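PDB 3TG9: penicillin-binding protein from Bacillus halodurans, which belongs to the beta-lactamase family and probably reacts with beta-lactams or related peptides or esters through an active-site serine. Local coordinates for residues 81-86 / 164-169; 64-69 / 74-79; 131-136 / 156-161; 104-109 / 225-230; 58-63 / 179-184. All coordinates share one frame; numbering follows the deposited sequence.

Contact 1 (81-86 / 164-169)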
# COMPACT_ATOMS: atom_id res chain seq x y z
N SER B 81 -23.44 21.49 -17.30
CA SER B 81 -23.72 22.61 -16.41
C SER B 81 -24.97 22.34 -15.57
O SER B 81 -25.09 22.83 -14.45
CB SER B 81 -23.92 23.88 -17.22
OG SER B 81 -24.94 23.69 -18.19
N ASP B 82 -25.91 21.59 -16.13
CA ASP B 82 -27.15 21.28 -15.43
C ASP B 82 -26.94 20.60 -14.08
O ASP B 82 -27.71 20.81 -13.15
CB ASP B 82 -28.06 20.40 -16.30
CG ASP B 82 -29.06 21.21 -17.10
OD1 ASP B 82 -28.74 22.37 -17.47
OD2 ASP B 82 -30.16 20.68 -17.37
N TRP B 83 -25.89 19.78 -13.98
CA TRP B 83 -25.72 18.93 -12.80
C TRP B 83 -24.43 19.15 -12.00
O TRP B 83 -24.37 18.81 -10.83
CB TRP B 83 -25.83 17.45 -13.19
CG TRP B 83 -27.21 17.05 -13.61
CD1 TRP B 83 -27.70 17.01 -14.88
CD2 TRP B 83 -28.27 16.64 -12.75
NE1 TRP B 83 -29.01 16.59 -14.87
CE2 TRP B 83 -29.39 16.35 -13.57
CE3 TRP B 83 -28.40 16.48 -11.36
CZ2 TRP B 83 -30.61 15.92 -13.05
CZ3 TRP B 83 -29.61 16.04 -10.85
CH2 TRP B 83 -30.70 15.77 -11.69
N LEU B 84 -23.41 19.73 -12.64
CA LEU B 84 -22.15 20.00 -11.96
C LEU B 84 -21.84 21.50 -11.93
O LEU B 84 -22.20 22.23 -12.86
CB LEU B 84 -20.99 19.24 -12.62
CG LEU B 84 -21.18 17.75 -12.90
CD1 LEU B 84 -19.87 17.13 -13.37
CD2 LEU B 84 -21.70 17.03 -11.68
N ASP B 85 -21.18 21.95 -10.87
CA ASP B 85 -20.78 23.35 -10.75
C ASP B 85 -19.62 23.66 -11.68
O ASP B 85 -19.69 24.61 -12.46
CB ASP B 85 -20.36 23.67 -9.31
CG ASP B 85 -21.53 23.64 -8.34
OD1 ASP B 85 -22.66 23.96 -8.76
OD2 ASP B 85 -21.31 23.31 -7.15
N ALA B 86 -18.56 22.86 -11.59
CA ALA B 86 -17.40 23.05 -12.45
C ALA B 86 -17.86 23.16 -13.90
O ALA B 86 -18.40 22.21 -14.46
CB ALA B 86 -16.42 21.91 -12.29
N VAL B 164 -23.57 10.95 -12.02
CA VAL B 164 -24.30 9.84 -11.42
C VAL B 164 -24.57 10.10 -9.95
O VAL B 164 -25.66 9.81 -9.45
CB VAL B 164 -23.53 8.51 -11.57
CG1 VAL B 164 -24.14 7.44 -10.67
CG2 VAL B 164 -23.54 8.05 -13.02
N GLU B 165 -23.58 10.67 -9.26
CA GLU B 165 -23.70 10.96 -7.84
C GLU B 165 -24.70 12.08 -7.61
O GLU B 165 -25.57 11.99 -6.73
CB GLU B 165 -22.34 11.35 -7.25
CG GLU B 165 -21.36 10.20 -7.15
CD GLU B 165 -20.06 10.58 -6.45
OE1 GLU B 165 -19.74 11.78 -6.37
OE2 GLU B 165 -19.36 9.65 -6.00
N SER B 166 -24.57 13.12 -8.42
CA SER B 166 -25.39 14.32 -8.28
C SER B 166 -26.86 14.03 -8.58
O SER B 166 -27.75 14.60 -7.95
CB SER B 166 -24.87 15.42 -9.21
OG SER B 166 -25.48 16.66 -8.93
N VAL B 167 -27.09 13.13 -9.53
CA VAL B 167 -28.45 12.75 -9.91
C VAL B 167 -29.04 11.72 -8.97
O VAL B 167 -30.24 11.75 -8.68
CB VAL B 167 -28.47 12.16 -11.35
CG1 VAL B 167 -29.82 11.52 -11.64
CG2 VAL B 167 -28.12 13.23 -12.39
N SER B 168 -28.21 10.79 -8.49
CA SER B 168 -28.70 9.71 -7.65
C SER B 168 -28.69 10.08 -6.16
O SER B 168 -29.57 9.66 -5.41
CB SER B 168 -27.87 8.44 -7.88
OG SER B 168 -26.56 8.58 -7.35
N GLY B 169 -27.69 10.84 -5.74
CA GLY B 169 -27.61 11.23 -4.34
C GLY B 169 -26.79 10.26 -3.51
O GLY B 169 -26.49 10.53 -2.36
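On the outer flank of the all-helical lobe, the loop between helices 58-70 and 93-98 lays Trp83 across the last turn of helix 155-168, where Val167 rises into its indole. The branch that touches is CG2 of Val167, which stands over the middle of the six-membered ring, 3.3 Å from its centroid and 7° off the ring normal, a CH-pi contact made almost straight down onto the face. With CG1 of Val167 anti to the backbone N (chi1 169°), CG2 is left beside that N and facing the indole. This is the helical lobe of a beta-lactamase-type fold, and here one polar bond joins the loop backbone to the helix: Ser166 OG donates to Trp83 O at 3.1 Å, tilted about 20° from the carbonyl plane. The same hydroxyl lies at the rim of the indole, in its plane, with OG 3.8 Å from Trp83 CE3. One helix position therefore holds the loop's main chain while the next supports its ring. Leu84 adds a lighter touch, its CD2 coming to 4.3 Å from Ser166 CB, and the same leucine also packs on Leu159, Leu162 and Val163 of the helix.

Contact 2 (64-69 / 74-79)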
# COMPACT_ATOMS: atom_id res chain seq x y z
N ALA B 64 -24.55 2.86 -15.99
CA ALA B 64 -25.21 3.61 -14.92
C ALA B 64 -25.85 4.88 -15.46
O ALA B 64 -26.98 5.21 -15.11
CB ALA B 64 -24.21 3.94 -13.82
N ILE B 65 -25.12 5.59 -16.32
CA ILE B 65 -25.60 6.84 -16.89
C ILE B 65 -26.82 6.61 -17.77
O ILE B 65 -27.76 7.41 -17.78
CB ILE B 65 -24.52 7.54 -17.71
CG1 ILE B 65 -23.53 8.26 -16.79
CG2 ILE B 65 -25.15 8.54 -18.68
CD1 ILE B 65 -24.12 9.45 -16.07
N CYS B 66 -26.81 5.50 -18.49
CA CYS B 66 -27.94 5.13 -19.33
C CYS B 66 -29.16 4.79 -18.48
O CYS B 66 -30.28 5.11 -18.86
CB CYS B 66 -27.58 3.96 -20.25
SG CYS B 66 -26.38 4.42 -21.51
N GLN B 67 -28.94 4.15 -17.33
CA GLN B 67 -30.06 3.80 -16.45
C GLN B 67 -30.78 5.03 -15.94
O GLN B 67 -32.00 5.02 -15.76
CB GLN B 67 -29.59 2.97 -15.26
CG GLN B 67 -29.09 1.59 -15.59
CD GLN B 67 -28.60 0.87 -14.36
OE1 GLN B 67 -28.15 1.51 -13.41
NE2 GLN B 67 -28.69 -0.46 -14.36
N LEU B 68 -30.02 6.09 -15.68
CA LEU B 68 -30.60 7.35 -15.24
C LEU B 68 -31.41 7.96 -16.38
O LEU B 68 -32.47 8.55 -16.15
CB LEU B 68 -29.51 8.32 -14.78
CG LEU B 68 -28.67 7.85 -13.59
CD1 LEU B 68 -27.64 8.89 -13.25
CD2 LEU B 68 -29.55 7.54 -12.39
N VAL B 69 -30.91 7.83 -17.60
CA VAL B 69 -31.65 8.32 -18.75
C VAL B 69 -32.93 7.49 -18.93
O VAL B 69 -34.01 8.04 -19.04
CB VAL B 69 -30.80 8.33 -20.03
CG1 VAL B 69 -31.62 8.80 -21.24
CG2 VAL B 69 -29.57 9.22 -19.84
N LEU B 74 -32.62 11.91 -16.44
CA LEU B 74 -31.51 12.49 -17.18
C LEU B 74 -31.63 12.14 -18.67
O LEU B 74 -32.28 11.16 -19.01
CB LEU B 74 -30.20 11.93 -16.63
CG LEU B 74 -28.86 12.20 -17.32
CD1 LEU B 74 -28.35 13.61 -17.01
CD2 LEU B 74 -27.86 11.15 -16.86
N SER B 75 -31.00 12.94 -19.53
CA SER B 75 -30.99 12.68 -20.97
C SER B 75 -29.59 12.87 -21.57
O SER B 75 -28.75 13.55 -20.99
CB SER B 75 -32.00 13.58 -21.68
OG SER B 75 -31.42 14.83 -22.02
N PHE B 76 -29.35 12.28 -22.74
CA PHE B 76 -28.03 12.33 -23.35
C PHE B 76 -27.69 13.71 -23.91
O PHE B 76 -26.54 13.97 -24.28
CB PHE B 76 -27.89 11.27 -24.45
CG PHE B 76 -28.08 9.85 -23.96
CD1 PHE B 76 -27.27 9.33 -22.97
CD2 PHE B 76 -29.06 9.04 -24.51
CE1 PHE B 76 -27.44 8.03 -22.53
CE2 PHE B 76 -29.24 7.74 -24.08
CZ PHE B 76 -28.43 7.24 -23.08
N ASP B 77 -28.69 14.58 -23.96
CA ASP B 77 -28.51 15.95 -24.46
C ASP B 77 -28.31 16.93 -23.32
O ASP B 77 -27.93 18.09 -23.53
CB ASP B 77 -29.72 16.38 -25.29
CG ASP B 77 -29.75 15.72 -26.64
OD1 ASP B 77 -28.65 15.48 -27.20
OD2 ASP B 77 -30.86 15.44 -27.14
N THR B 78 -28.59 16.46 -22.11
CA THR B 78 -28.45 17.28 -20.91
C THR B 78 -27.06 17.87 -20.86
O THR B 78 -26.07 17.16 -21.05
CB THR B 78 -28.69 16.43 -19.66
OG1 THR B 78 -29.92 15.70 -19.81
CG2 THR B 78 -28.75 17.31 -18.42
N PRO B 79 -26.97 19.19 -20.64
CA PRO B 79 -25.67 19.87 -20.51
C PRO B 79 -25.04 19.55 -19.17
O PRO B 79 -25.74 19.36 -18.18
CB PRO B 79 -26.04 21.36 -20.56
CG PRO B 79 -27.42 21.40 -21.15
CD PRO B 79 -28.08 20.15 -20.67
O HOH W 1 -34.90 10.61 -19.76
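Val69, close to the end of helix 58-70, meets both Leu74 and Phe76 of the loop segment that crosses the end of the helix and leads away from it, and its short side chain shows how a valine can serve two neighbours. In the helical lobe, helices 93-98 and 252-258 cover this junction. At its root, CA lies 2.9 Å from Leu74 O in a CA-H...O contact, and CB stands 3.4 Å from the same oxygen. From CB the branches diverge. CG1, anti to the backbone N (chi1 178°), comes to 3.9 Å from Phe76 CE2. CG2 sits over one face of the Phe76 ring, displaced toward the rim, with 3.6 Å to CE1, and it also touches Leu74 CD2. Cys66, one turn earlier, approaches that ring differently: its SG lies at the edge, 3.8 Å from Phe76 CZ, as a sulfur-aromatic contact. Leu74 CD2 settles among Val69 CG2, Leu68 CB and the end of Ile65. Beyond the apolar layer a water donates to both Val69 O and Leu74 O, at 2.8 Å each, and so bridges the two backbones. This segment then makes a type I beta turn from Ser75 to Thr78, within which Thr78 OG1 and Thr78 N both donate to Ser75 O. The chemistry is divided: the buried side chains meet through dispersion and weak ring contacts, while a water links carbonyl groups that could not bond to each other directly.

Contact 3 (131-136 / 156-161)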
# COMPACT_ATOMS: atom_id res chain seq x y z
N LYS B 131 -14.82 13.60 -6.51
CA LYS B 131 -14.54 15.03 -6.48
C LYS B 131 -13.07 15.33 -6.24
O LYS B 131 -12.58 16.40 -6.60
CB LYS B 131 -15.43 15.76 -5.47
CG LYS B 131 -16.12 14.87 -4.45
CD LYS B 131 -15.31 14.75 -3.17
CE LYS B 131 -14.93 16.12 -2.64
NZ LYS B 131 -16.14 16.98 -2.48
N ASP B 132 -12.35 14.37 -5.66
CA ASP B 132 -10.94 14.58 -5.36
C ASP B 132 -10.12 14.71 -6.65
O ASP B 132 -9.00 15.22 -6.63
CB ASP B 132 -10.39 13.46 -4.47
CG ASP B 132 -11.04 13.44 -3.10
OD1 ASP B 132 -11.33 14.53 -2.56
OD2 ASP B 132 -11.27 12.34 -2.56
N PHE B 133 -10.67 14.26 -7.76
CA PHE B 133 -9.99 14.37 -9.04
C PHE B 133 -10.16 15.75 -9.68
O PHE B 133 -9.35 16.15 -10.51
CB PHE B 133 -10.46 13.28 -10.01
CG PHE B 133 -10.07 11.88 -9.61
CD1 PHE B 133 -9.05 11.21 -10.28
CD2 PHE B 133 -10.71 11.23 -8.56
CE1 PHE B 133 -8.68 9.93 -9.92
CE2 PHE B 133 -10.35 9.95 -8.19
CZ PHE B 133 -9.33 9.29 -8.87
N LEU B 134 -11.22 16.46 -9.30
CA LEU B 134 -11.56 17.73 -9.95
C LEU B 134 -10.41 18.73 -10.06
O LEU B 134 -10.15 19.27 -11.14
CB LEU B 134 -12.76 18.39 -9.26
CG LEU B 134 -14.13 17.89 -9.72
CD1 LEU B 134 -15.20 18.32 -8.73
CD2 LEU B 134 -14.44 18.37 -11.15
N PRO B 135 -9.72 19.00 -8.93
CA PRO B 135 -8.63 19.98 -8.97
C PRO B 135 -7.56 19.61 -9.99
O PRO B 135 -6.86 20.50 -10.47
CB PRO B 135 -8.04 19.90 -7.56
CG PRO B 135 -9.14 19.39 -6.71
CD PRO B 135 -9.90 18.43 -7.58
N LEU B 136 -7.44 18.33 -10.31
CA LEU B 136 -6.39 17.84 -11.21
C LEU B 136 -6.58 18.24 -12.67
O LEU B 136 -5.68 18.03 -13.49
CB LEU B 136 -6.27 16.31 -11.12
CG LEU B 136 -5.97 15.70 -9.75
CD1 LEU B 136 -5.85 14.18 -9.86
CD2 LEU B 136 -4.70 16.30 -9.15
N GLY B 156 -13.11 12.88 -18.39
CA GLY B 156 -14.47 12.86 -18.91
C GLY B 156 -15.34 11.82 -18.25
O GLY B 156 -16.55 12.00 -18.11
N PHE B 157 -14.74 10.71 -17.84
CA PHE B 157 -15.52 9.68 -17.15
C PHE B 157 -15.60 9.91 -15.65
O PHE B 157 -16.50 9.40 -14.99
CB PHE B 157 -15.07 8.26 -17.52
CG PHE B 157 -15.81 7.70 -18.69
CD1 PHE B 157 -15.66 8.25 -19.96
CD2 PHE B 157 -16.70 6.65 -18.53
CE1 PHE B 157 -16.37 7.75 -21.05
CE2 PHE B 157 -17.42 6.14 -19.61
CZ PHE B 157 -17.25 6.69 -20.87
N ILE B 158 -14.66 10.69 -15.11
CA ILE B 158 -14.81 11.21 -13.76
C ILE B 158 -16.04 12.11 -13.71
O ILE B 158 -16.89 11.97 -12.83
CB ILE B 158 -13.59 12.03 -13.29
CG1 ILE B 158 -12.36 11.14 -13.15
CG2 ILE B 158 -13.91 12.73 -11.98
CD1 ILE B 158 -12.49 10.11 -12.05
N LEU B 159 -16.13 13.04 -14.66
CA LEU B 159 -17.27 13.96 -14.73
C LEU B 159 -18.60 13.21 -14.81
O LEU B 159 -19.57 13.60 -14.15
CB LEU B 159 -17.11 14.93 -15.91
CG LEU B 159 -15.93 15.90 -15.81
CD1 LEU B 159 -15.70 16.67 -17.11
CD2 LEU B 159 -16.11 16.85 -14.64
N LEU B 160 -18.65 12.15 -15.61
CA LEU B 160 -19.85 11.32 -15.66
C LEU B 160 -20.15 10.71 -14.28
O LEU B 160 -21.31 10.63 -13.87
CB LEU B 160 -19.70 10.23 -16.73
CG LEU B 160 -19.85 10.63 -18.21
CD1 LEU B 160 -19.52 9.46 -19.12
CD2 LEU B 160 -21.25 11.16 -18.52
N GLY B 161 -19.12 10.28 -13.57
CA GLY B 161 -19.31 9.73 -12.24
C GLY B 161 -19.93 10.74 -11.29
O GLY B 161 -20.81 10.42 -10.50
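Phe133 and Ile158 form the close part of this contact, in which a segment of the loop before helix 155-168, helix-like in its backbone angles, lies against that helix in the helical lobe of the beta-lactamase-type fold. The aromatic ring offers a face, and the isoleucine meets it with the end of its longer branch: CD1 is 4.0 Å from the ring centroid and 15° off the normal, displaced toward the CG side, where Phe133 CG is 3.9 Å away. The shorter branch is used as well, CG2 lying 4.0 Å from Phe133 CB. Ile158 can reach both places because CG2 stands anti to its backbone N while CG1 lies beside that N (chi1 -67°), and the turn at chi2 (-65°) brings CD1 over the ring. Phe133 is further enclosed by Pro221 and by an edge-to-face meeting with Tyr106. Ile158 packs on Asp227, near the residues of the probable SxxK motif but without touching them.

The outer part is looser. Leu134, which is partly exposed, touches the helix through a single pair of methyls, its CD2 lying 4.2 Å from Leu159 CD2. Buried Leu159 also meets Leu96 of helix 93-98. Farther out, Lys131 and Asp132 send CB away from the helix, and the Asp132 carboxylate accepts from the backbone N of Arg128 and Arg129 instead. What joins the two segments is wholly apolar, a CH-pi contact and methyl packing without directional polar bonds, so the fit should depend on the shape of the ring face and the isoleucine branch that covers it.

Contact 4 (104-109 / 225-230)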
# COMPACT_ATOMS: atom_id res chain seq x y z
N PRO B 104 -10.37 19.09 -20.59
CA PRO B 104 -8.99 18.74 -20.28
C PRO B 104 -8.97 17.46 -19.46
O PRO B 104 -9.92 17.18 -18.73
CB PRO B 104 -8.52 19.91 -19.42
CG PRO B 104 -9.76 20.43 -18.77
CD PRO B 104 -10.88 20.20 -19.75
N ASP B 105 -7.90 16.68 -19.59
CA ASP B 105 -7.76 15.40 -18.90
C ASP B 105 -6.71 15.56 -17.82
O ASP B 105 -5.86 16.45 -17.91
CB ASP B 105 -7.30 14.36 -19.92
CG ASP B 105 -7.63 12.93 -19.50
OD1 ASP B 105 -7.89 12.69 -18.30
OD2 ASP B 105 -7.62 12.06 -20.40
N TYR B 106 -6.75 14.73 -16.78
CA TYR B 106 -5.65 14.72 -15.82
C TYR B 106 -4.58 13.71 -16.25
O TYR B 106 -3.48 13.69 -15.71
CB TYR B 106 -6.15 14.45 -14.40
CG TYR B 106 -6.64 13.03 -14.15
CD1 TYR B 106 -5.82 12.09 -13.54
CD2 TYR B 106 -7.92 12.65 -14.52
CE1 TYR B 106 -6.26 10.80 -13.30
CE2 TYR B 106 -8.37 11.35 -14.29
CZ TYR B 106 -7.54 10.43 -13.68
OH TYR B 106 -7.98 9.15 -13.45
N PHE B 107 -4.93 12.89 -17.23
CA PHE B 107 -4.04 11.85 -17.74
C PHE B 107 -4.36 11.58 -19.21
O PHE B 107 -5.18 10.70 -19.54
CB PHE B 107 -4.16 10.56 -16.91
CG PHE B 107 -3.14 9.51 -17.26
CD1 PHE B 107 -1.79 9.76 -17.10
CD2 PHE B 107 -3.53 8.26 -17.73
CE1 PHE B 107 -0.84 8.79 -17.42
CE2 PHE B 107 -2.59 7.29 -18.05
CZ PHE B 107 -1.25 7.56 -17.89
N ASP B 108 -3.74 12.35 -20.09
CA ASP B 108 -3.95 12.22 -21.53
C ASP B 108 -3.09 11.08 -22.06
O ASP B 108 -1.89 11.23 -22.25
CB ASP B 108 -3.59 13.52 -22.24
CG ASP B 108 -3.96 13.52 -23.70
OD1 ASP B 108 -4.17 14.62 -24.24
OD2 ASP B 108 -4.04 12.43 -24.30
N GLU B 109 -3.74 9.94 -22.31
CA GLU B 109 -3.04 8.71 -22.67
C GLU B 109 -2.42 8.76 -24.07
O GLU B 109 -1.65 7.88 -24.45
CB GLU B 109 -3.99 7.51 -22.54
CG GLU B 109 -4.60 7.39 -21.14
CD GLU B 109 -5.32 6.06 -20.91
OE1 GLU B 109 -6.30 6.04 -20.13
OE2 GLU B 109 -4.90 5.05 -21.51
N GLY B 225 -12.80 4.04 -9.51
CA GLY B 225 -13.81 5.05 -9.72
C GLY B 225 -14.48 4.94 -11.08
O GLY B 225 -14.42 3.90 -11.73
N SER B 226 -15.10 6.04 -11.51
CA SER B 226 -15.90 6.04 -12.72
C SER B 226 -15.06 5.95 -14.00
O SER B 226 -15.60 5.67 -15.07
CB SER B 226 -16.80 7.28 -12.75
OG SER B 226 -16.04 8.47 -12.57
N ASP B 227 -13.75 6.16 -13.88
CA ASP B 227 -12.88 6.03 -15.04
C ASP B 227 -12.02 4.76 -15.04
O ASP B 227 -11.46 4.38 -16.07
CB ASP B 227 -12.01 7.28 -15.23
CG ASP B 227 -10.89 7.36 -14.22
OD1 ASP B 227 -11.01 6.81 -13.10
OD2 ASP B 227 -9.87 7.99 -14.55
N GLY B 228 -11.94 4.09 -13.90
CA GLY B 228 -11.22 2.83 -13.85
C GLY B 228 -10.99 2.29 -12.45
O GLY B 228 -11.29 2.94 -11.45
N GLY B 229 -10.47 1.07 -12.39
CA GLY B 229 -9.98 0.54 -11.13
C GLY B 229 -10.90 -0.37 -10.35
O GLY B 229 -10.55 -0.76 -9.23
N ALA B 230 -12.07 -0.71 -10.90
CA ALA B 230 -12.97 -1.64 -10.20
C ALA B 230 -12.41 -3.06 -10.23
O ALA B 230 -11.53 -3.38 -11.04
CB ALA B 230 -14.36 -1.60 -10.80
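Tyr106 and Asp227 are brought together by the same uncommon choice of first torsion: in each, CG lies between the backbone N and the carbonyl carbon (chi1 70° for the tyrosine and 74° for the aspartate), which sends the two side chains toward each other from opposite directions. Their ends meet in a hydrogen bond in which Tyr106 OH donates to Asp227 OD2 at 2.5 Å, a very short distance. OD2 lies at the edge of the phenol, near its plane, and the carboxylate is turned 45° against the ring. The other oxygen stays back, OD1 being 3.8 Å from the hydroxyl.

Each partner is positioned by its own surroundings. Beside Tyr106, Asp105 makes an Asx turn, its OD1 accepting from Phe107 N at 3.2 Å, and the same carboxylate also receives the backbone N of Asn154 and Ala155. On the other segment the backbone oxygen of Asp227 accepts from Lys58 NZ, the lysine of a probable SxxK motif with Ser55, so the bond joins two loops beside the presumed active site of this family. What ties the loop at 104-109 to the loop at 225-230 is thus a single directional bond, from the phenol OH to OD2, although its exact length is doubtful at 2.20 Å resolution.

Contact 5 (58-63 / 179-184)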
# COMPACT_ATOMS: atom_id res chain seq x y z
N LYS B 58 -15.17 1.57 -17.28
CA LYS B 58 -15.83 2.72 -17.90
C LYS B 58 -17.19 2.30 -18.44
O LYS B 58 -18.11 3.11 -18.50
CB LYS B 58 -14.99 3.31 -19.03
CG LYS B 58 -13.85 4.20 -18.58
CD LYS B 58 -13.31 5.05 -19.73
CE LYS B 58 -12.33 6.08 -19.20
NZ LYS B 58 -11.08 5.45 -18.73
N LEU B 59 -17.30 1.03 -18.82
CA LEU B 59 -18.57 0.45 -19.27
C LEU B 59 -19.66 0.51 -18.20
O LEU B 59 -20.83 0.77 -18.51
CB LEU B 59 -18.38 -1.00 -19.72
CG LEU B 59 -19.64 -1.77 -20.13
CD1 LEU B 59 -20.43 -1.04 -21.20
CD2 LEU B 59 -19.27 -3.15 -20.61
N PHE B 60 -19.28 0.25 -16.94
CA PHE B 60 -20.23 0.27 -15.83
C PHE B 60 -20.70 1.70 -15.62
O PHE B 60 -21.84 1.94 -15.23
CB PHE B 60 -19.60 -0.23 -14.51
CG PHE B 60 -18.83 -1.53 -14.63
CD1 PHE B 60 -18.95 -2.33 -15.75
CD2 PHE B 60 -18.00 -1.95 -13.60
CE1 PHE B 60 -18.23 -3.52 -15.85
CE2 PHE B 60 -17.29 -3.13 -13.69
CZ PHE B 60 -17.40 -3.92 -14.83
N THR B 61 -19.81 2.66 -15.86
CA THR B 61 -20.17 4.07 -15.74
C THR B 61 -21.20 4.42 -16.81
O THR B 61 -22.18 5.11 -16.54
CB THR B 61 -18.94 4.98 -15.88
OG1 THR B 61 -17.95 4.58 -14.93
CG2 THR B 61 -19.31 6.43 -15.65
N ALA B 62 -20.98 3.94 -18.03
CA ALA B 62 -21.91 4.20 -19.13
C ALA B 62 -23.25 3.54 -18.87
O ALA B 62 -24.30 4.14 -19.09
CB ALA B 62 -21.33 3.73 -20.44
N ILE B 63 -23.21 2.30 -18.38
CA ILE B 63 -24.44 1.59 -18.06
C ILE B 63 -25.24 2.38 -17.02
O ILE B 63 -26.45 2.56 -17.15
CB ILE B 63 -24.13 0.19 -17.50
CG1 ILE B 63 -23.43 -0.67 -18.55
CG2 ILE B 63 -25.41 -0.51 -17.01
CD1 ILE B 63 -23.14 -2.09 -18.08
N ASN B 179 -26.94 -1.00 -8.54
CA ASN B 179 -27.71 -0.98 -9.78
C ASN B 179 -27.06 -1.73 -10.94
O ASN B 179 -27.69 -1.92 -11.99
CB ASN B 179 -27.99 0.45 -10.20
CG ASN B 179 -28.78 1.21 -9.16
OD1 ASN B 179 -29.96 0.94 -8.97
ND2 ASN B 179 -28.13 2.14 -8.48
N VAL B 180 -25.82 -2.15 -10.77
CA VAL B 180 -25.14 -2.86 -11.84
C VAL B 180 -24.61 -4.22 -11.41
O VAL B 180 -24.97 -5.23 -12.01
CB VAL B 180 -24.00 -2.03 -12.46
CG1 VAL B 180 -23.27 -2.85 -13.50
CG2 VAL B 180 -24.55 -0.75 -13.07
N PHE B 181 -23.76 -4.27 -10.39
CA PHE B 181 -23.26 -5.56 -9.93
C PHE B 181 -24.38 -6.44 -9.39
O PHE B 181 -24.41 -7.64 -9.66
CB PHE B 181 -22.17 -5.40 -8.87
CG PHE B 181 -20.94 -4.69 -9.37
CD1 PHE B 181 -20.69 -4.57 -10.73
CD2 PHE B 181 -20.02 -4.15 -8.48
CE1 PHE B 181 -19.57 -3.91 -11.20
CE2 PHE B 181 -18.89 -3.50 -8.93
CZ PHE B 181 -18.66 -3.37 -10.29
N GLN B 182 -25.30 -5.85 -8.64
CA GLN B 182 -26.32 -6.62 -7.95
C GLN B 182 -27.38 -7.02 -8.95
O GLN B 182 -27.80 -8.18 -9.01
CB GLN B 182 -26.97 -5.77 -6.85
CG GLN B 182 -27.65 -6.58 -5.75
CD GLN B 182 -26.67 -7.06 -4.69
OE1 GLN B 182 -25.61 -7.60 -5.00
NE2 GLN B 182 -27.03 -6.85 -3.43
N ARG B 183 -27.78 -6.05 -9.76
CA ARG B 183 -28.79 -6.23 -10.78
C ARG B 183 -28.32 -7.17 -11.90
O ARG B 183 -29.09 -7.49 -12.80
CB ARG B 183 -29.19 -4.86 -11.35
CG ARG B 183 -30.59 -4.79 -11.92
CD ARG B 183 -30.98 -3.35 -12.23
NE ARG B 183 -31.87 -3.27 -13.39
CZ ARG B 183 -32.39 -2.13 -13.86
NH1 ARG B 183 -32.12 -0.98 -13.26
NH2 ARG B 183 -33.18 -2.15 -14.93
N ALA B 184 -27.07 -7.62 -11.84
CA ALA B 184 -26.55 -8.56 -12.84
C ALA B 184 -25.94 -9.81 -12.22
O ALA B 184 -25.31 -10.61 -12.92
CB ALA B 184 -25.53 -7.88 -13.74
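Phe60 and Ile63, one turn apart on helix 58-70, are the residues through which 58-63 meets the end of helix 172-182. The segment starts at Lys58, whose side chain reaches into the presumed active site, where NZ bonds to Tyr152 OH and Asn154 OD1. Leu59 next packs on Leu240 of helix 234-245. Phe60 follows, with its CB directed at the partner helix and CG beside the backbone N (chi1 -48°). Its ring receives the edge of Phe181 in an offset edge-to-face pair: the centroids are 5.3 Å apart and the planes stand at 87°. The touching rim of Phe181 is CE1 and CZ, with CE1 3.5 Å from both Phe60 CD2 and Phe60 CE2, so the incoming edge is offset toward the CD2-CE2 side of Phe60. Thr61 turns the other way, onto Phe157 and Leu160 of helix 155-168. Ile63 closes the contact, its CG2 meeting CG2 of Val180 at 4.0 Å. That valine methyl also approaches the main chain, 4.4 Å from Phe60 O, and thus sits between the two positions of the first helix. Val180 belongs to a wider pi-type turn at 179-182, just before the helix gives way to loop. Leu240 lies against Phe60 and Val180 alike, and Val176 against both aromatic rings, which completes a buried apolar cluster. Ser55 and Lys58 at the start of a helix buried among others fit the SxxK motif of the serine beta-lactamase and penicillin-binding protein fold, Ser55 being probably the nucleophile by family analogy.

In the fold
Contacts 2 and 5 share helix 58-70, and contacts 1 and 3 share helix 155-168, so two helices carry four of the five. One place where the two helices meet is Val164 CG2, 3.4 Å from Ile65 CD1, joining contact 1 to contact 2, whose centres are 11 Å apart. Contacts 2 and 5 are tied by a probable hydrogen bond from Gln67 NE2 to Asn179 O, at 3.0 Å. Contact 5 holds Lys58 of the probable SxxK motif, and contact 4 borders it through Asp227. Contact 4 lies about 8 Å, centre to centre, from contact 3, and Ser226 OG probably bonds to Phe157 O at 2.6 Å. Toward contact 5, Ser226 O is 2.6 Å from Thr61 OG1, whereas contact 1 is about 18 Å from contact 4 between centres.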